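Local coordinates for LPG0439 HIT-related domain-containing protein (Legionella pneumophila subsp. pneumophila, PDB 5L0L), which is of unknown function but is probably a membrane protein, of which this fragment holds the HIT-related domain, at the interface of chains A and B. Sequence-based numbering; all coordinates share one arbitrary frame. Chains: chain A/B, Uncharacterized protein.

Contact 1: the interface of chains A and B. Residues chain A 32, 77, 81, 84, 202-203, 206; chain B 32, 77, 81.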
# COMPACT_ATOMS: atom_id res chain seq x y z
N ARG A 32 -18.76 -5.64 4.69
CA ARG A 32 -19.75 -6.58 4.11
C ARG A 32 -20.32 -7.46 5.19
O ARG A 32 -20.48 -8.67 4.99
CB ARG A 32 -19.11 -7.42 2.98
CG ARG A 32 -18.73 -6.60 1.75
CD ARG A 32 -17.75 -7.30 0.79
NE ARG A 32 -17.44 -6.35 -0.28
CZ ARG A 32 -16.32 -5.62 -0.42
NH1 ARG A 32 -15.25 -5.77 0.37
NH2 ARG A 32 -16.25 -4.75 -1.44
N ARG A 77 -9.14 -7.79 0.24
CA ARG A 77 -9.98 -6.77 -0.34
C ARG A 77 -10.58 -5.85 0.73
O ARG A 77 -10.66 -4.64 0.53
CB ARG A 77 -11.09 -7.40 -1.17
CG ARG A 77 -11.71 -6.37 -2.09
CD ARG A 77 -12.99 -6.87 -2.70
NE ARG A 77 -13.43 -5.90 -3.68
CZ ARG A 77 -14.59 -5.96 -4.30
NH1 ARG A 77 -14.90 -5.03 -5.20
NH2 ARG A 77 -15.42 -6.95 -4.04
N ASP A 81 -10.22 -1.89 1.22
CA ASP A 81 -11.39 -0.99 1.29
C ASP A 81 -11.29 -0.06 2.51
O ASP A 81 -11.58 1.14 2.41
CB ASP A 81 -12.70 -1.79 1.39
CG ASP A 81 -13.13 -2.42 0.07
OD1 ASP A 81 -12.60 -2.10 -1.02
OD2 ASP A 81 -14.08 -3.27 0.13
N SER A 84 -8.88 2.53 1.70
CA SER A 84 -9.48 3.55 0.82
C SER A 84 -10.27 4.59 1.62
O SER A 84 -10.15 5.80 1.37
CB SER A 84 -10.38 2.90 -0.22
OG SER A 84 -9.61 2.04 -1.05
N GLU A 202 -20.00 6.07 -2.24
CA GLU A 202 -18.93 5.16 -2.58
C GLU A 202 -19.03 3.84 -1.83
O GLU A 202 -18.79 2.79 -2.40
CB GLU A 202 -17.56 5.81 -2.37
CG GLU A 202 -16.40 4.90 -2.79
CD GLU A 202 -16.50 4.42 -4.24
OE1 GLU A 202 -16.22 3.22 -4.49
OE2 GLU A 202 -16.85 5.23 -5.11
N PHE A 203 -19.34 3.90 -0.54
CA PHE A 203 -19.32 2.71 0.29
C PHE A 203 -20.74 2.17 0.56
O PHE A 203 -20.90 0.98 0.86
CB PHE A 203 -18.53 2.98 1.57
CG PHE A 203 -17.07 3.31 1.30
CD1 PHE A 203 -16.19 2.30 0.89
CD2 PHE A 203 -16.60 4.62 1.40
CE1 PHE A 203 -14.85 2.60 0.63
CE2 PHE A 203 -15.27 4.91 1.12
CZ PHE A 203 -14.40 3.91 0.74
N THR A 206 -21.62 -0.99 2.80
CA THR A 206 -20.62 -2.06 2.82
C THR A 206 -19.60 -1.89 3.94
O THR A 206 -19.02 -2.87 4.38
CB THR A 206 -19.89 -2.23 1.47
OG1 THR A 206 -19.14 -1.04 1.14
CG2 THR A 206 -20.89 -2.54 0.35
N ARG B 32 -16.04 -0.78 -12.12
CA ARG B 32 -17.44 -0.26 -12.07
C ARG B 32 -17.81 0.48 -13.36
O ARG B 32 -18.44 1.52 -13.32
CB ARG B 32 -17.64 0.63 -10.82
CG ARG B 32 -17.56 -0.17 -9.53
CD ARG B 32 -17.42 0.67 -8.26
NE ARG B 32 -17.11 -0.27 -7.17
CZ ARG B 32 -15.92 -0.46 -6.58
NH1 ARG B 32 -14.84 0.30 -6.84
NH2 ARG B 32 -15.83 -1.41 -5.65
N ARG B 77 -10.34 4.16 -4.40
CA ARG B 77 -10.92 2.86 -4.12
C ARG B 77 -10.76 1.87 -5.27
O ARG B 77 -10.48 0.70 -5.05
CB ARG B 77 -12.41 2.99 -3.72
CG ARG B 77 -12.84 1.76 -2.95
CD ARG B 77 -14.16 1.26 -3.38
NE ARG B 77 -14.65 0.22 -2.48
CZ ARG B 77 -15.93 -0.03 -2.25
NH1 ARG B 77 -16.26 -1.01 -1.40
NH2 ARG B 77 -16.87 0.69 -2.86
N ASP B 81 -8.87 -1.67 -5.36
CA ASP B 81 -9.56 -2.90 -5.81
C ASP B 81 -8.68 -3.66 -6.80
O ASP B 81 -8.52 -4.90 -6.70
CB ASP B 81 -10.94 -2.59 -6.44
CG ASP B 81 -12.05 -2.28 -5.41
OD1 ASP B 81 -11.85 -2.40 -4.17
OD2 ASP B 81 -13.16 -1.87 -5.83
O HOH W 1 -10.12 -3.58 -2.36
O HOH W 2 -10.67 -0.40 -2.10
O HOH W 3 -14.00 -3.30 -2.82

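Contact 2: the interface of chains A and B. Residues chain A 32, 73-74, 77; chain B 193, 202.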
# COMPACT_ATOMS: atom_id res chain seq x y z
N ARG A 32 -18.76 -5.64 4.69
CA ARG A 32 -19.75 -6.58 4.11
C ARG A 32 -20.32 -7.46 5.19
O ARG A 32 -20.48 -8.67 4.99
CB ARG A 32 -19.11 -7.42 2.98
CG ARG A 32 -18.73 -6.60 1.75
CD ARG A 32 -17.75 -7.30 0.79
NE ARG A 32 -17.44 -6.35 -0.28
CZ ARG A 32 -16.32 -5.62 -0.42
NH1 ARG A 32 -15.25 -5.77 0.37
NH2 ARG A 32 -16.25 -4.75 -1.44
N VAL A 73 -8.66 -13.63 -0.71
CA VAL A 73 -8.90 -12.41 -1.46
C VAL A 73 -9.95 -11.51 -0.79
O VAL A 73 -9.78 -10.28 -0.81
CB VAL A 73 -9.24 -12.69 -2.94
CG1 VAL A 73 -10.59 -13.37 -3.11
CG2 VAL A 73 -9.20 -11.40 -3.73
N SER A 74 -10.99 -12.07 -0.17
CA SER A 74 -11.97 -11.22 0.54
C SER A 74 -11.34 -10.46 1.72
O SER A 74 -11.68 -9.31 1.96
CB SER A 74 -13.13 -12.01 1.10
OG SER A 74 -13.67 -12.81 0.08
N ARG A 77 -9.14 -7.79 0.24
CA ARG A 77 -9.98 -6.77 -0.34
C ARG A 77 -10.58 -5.85 0.73
O ARG A 77 -10.66 -4.64 0.53
CB ARG A 77 -11.09 -7.40 -1.17
CG ARG A 77 -11.71 -6.37 -2.09
CD ARG A 77 -12.99 -6.87 -2.70
NE ARG A 77 -13.43 -5.90 -3.68
CZ ARG A 77 -14.59 -5.96 -4.30
NH1 ARG A 77 -14.90 -5.03 -5.20
NH2 ARG A 77 -15.42 -6.95 -4.04
N TYR B 193 -6.85 -16.78 -13.05
CA TYR B 193 -7.63 -16.28 -11.92
C TYR B 193 -8.95 -15.61 -12.33
O TYR B 193 -10.01 -15.86 -11.72
CB TYR B 193 -6.79 -15.32 -11.07
CG TYR B 193 -7.48 -14.99 -9.77
CD1 TYR B 193 -7.59 -15.95 -8.77
CD2 TYR B 193 -8.06 -13.73 -9.55
CE1 TYR B 193 -8.26 -15.68 -7.57
CE2 TYR B 193 -8.72 -13.44 -8.35
CZ TYR B 193 -8.81 -14.42 -7.36
OH TYR B 193 -9.47 -14.19 -6.18
N GLU B 202 -15.96 -12.81 -5.51
CA GLU B 202 -15.48 -11.62 -4.85
C GLU B 202 -15.74 -10.35 -5.64
O GLU B 202 -16.11 -9.33 -5.06
CB GLU B 202 -13.96 -11.72 -4.61
CG GLU B 202 -13.42 -10.57 -3.75
CD GLU B 202 -14.13 -10.46 -2.41
OE1 GLU B 202 -14.43 -9.33 -1.95
OE2 GLU B 202 -14.40 -11.54 -1.84

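Contact 1: the interface of chains A and B
Helix 73-92 of chain A packs against helix 73-92 of chain B, while helix 197-203 and the following turn of chain A lie over B:Arg77; the loop residues A:Arg32 and B:Arg32 lie side by side at one end of the centre, about the two-fold axis. This is the middle of a two-fold symmetric pairing of two HIT-like domains. B:Arg77 carries much of it. Its CG is anti to the backbone N (chi1 -159°) and the chain bends at chi2, which lays the guanidinium between A:Asp81 and A:Glu202. NH2 gives a nearly straight hydrogen bond to A:Glu202 OE1, 3.1 Å away; the acceptor lies close to the guanidinium plane and is met on its anti side, tilted out of the carboxylate plane, with the two flat groups turned 86° apart. NE and NH1 reach the A:Asp81 carboxylate more loosely, NE lying 3.4 Å from OD1 in a weak bond. The two faces of the same guanidinium are covered differently: A:Phe203 presents its ring atom CD1 over the centre, 3.9 Å from B:Arg77 CZ, whereas B:Arg32 NH2 lies over the opposite face, towards the rim. A:Thr206 OG1 bonds to A:Phe203 O at 2.7 Å on a carbonyl lone pair, bracing the turn beside that ring.

At the centre A:Asp81 OD1 lies 3.3 Å from B:Asp81 OD1, the two carboxylates steeply inclined to each other. Waters 1, 2 and 3 each bridge both OD1 atoms, water 3 sitting 2.6 Å from A:Asp81 OD1, and A:Ser84 OG also holds water 2. Each OD2 is taken by the arginine at position 32 of its own chain; the bond from B:Arg32 NH2 to B:Asp81 OD2 is 2.7 Å, made nearly along the C-O axis. The protonation of the pair is not seen; the neighbouring guanidiniums probably offset some of the repulsion between the paired carboxylates.

Contact 2: the interface of chains A and B
A polar helix-to-helix interface between two copies of one protein is formed here, joining the start of chain A's helix 73-92 to helix 197-203 and the end of helix 176-193 of chain B, and it helps hold the two-fold dimer of the crystal together. The carboxylate of B:Glu202 reaches between A:Ser74 and A:Arg77, residues about one helical turn apart on the same helix. CG of B:Glu202 stands anti to the backbone N (chi1 -172°) and the chain then bends at chi2, directing OE2 to the serine and OE1 to the arginine.

A:Ser74 OG donates to OE2 from above the carboxylate plane; at 2.4 Å from A:Ser74 OG to B:Glu202 OE2 the bond is modelled very short, and its exact length should carry little weight. A:Arg77 slides past the glutamate in the opposite direction, extended from CG to NE, and offers its NH2 edge. The bond from A:Arg77 NH2 to B:Glu202 OE1 is straight, 175° at the hydrogen, yet weak at 3.3 Å; OE1 lies in the guanidinium plane, and the carboxylate is turned 89° to it. The main-chain oxygen B:Glu202 O also lies 2.7 Å from A:Arg77 NH2, but the N-H points another way and this pair is no hydrogen bond.

A:Arg32 NH2 covers one face of the A:Arg77 guanidinium over its centre. A:Arg32 NH1 is 4.3 Å from B:Glu202 OE1, so its charge may add a favourable field without direct contact. On the far side of the glutamate, A:Val73 supplies an apolar flank: A:Val73 CG1 lies 4.0 Å from B:Glu202 CG and 3.4 Å from the phenol oxygen OH of B:Tyr193, which approaches tip to tip. For the protein, in this dimer the site would hold the beginning of one subunit's helix against the C-terminal helices of the other, probably setting how the two HIT-like domains are placed.

Contact 1 and contact 2 lie about 11 Å apart, measured between the centres of their C-alpha atoms, and share A:Arg32 and A:Arg77. Helix 73-92 of chain A runs through both, its first turns in contact 2 and its middle in contact 1. The two-fold axis repeats each contact with the chains exchanged, so the glutamate-arginine pairing appears once on either side of the aspartate and water centre. Together they make a largely polar seam, in which A:Arg77 links the central charges to the outer glutamate. The full-length protein may or may not form this dimer.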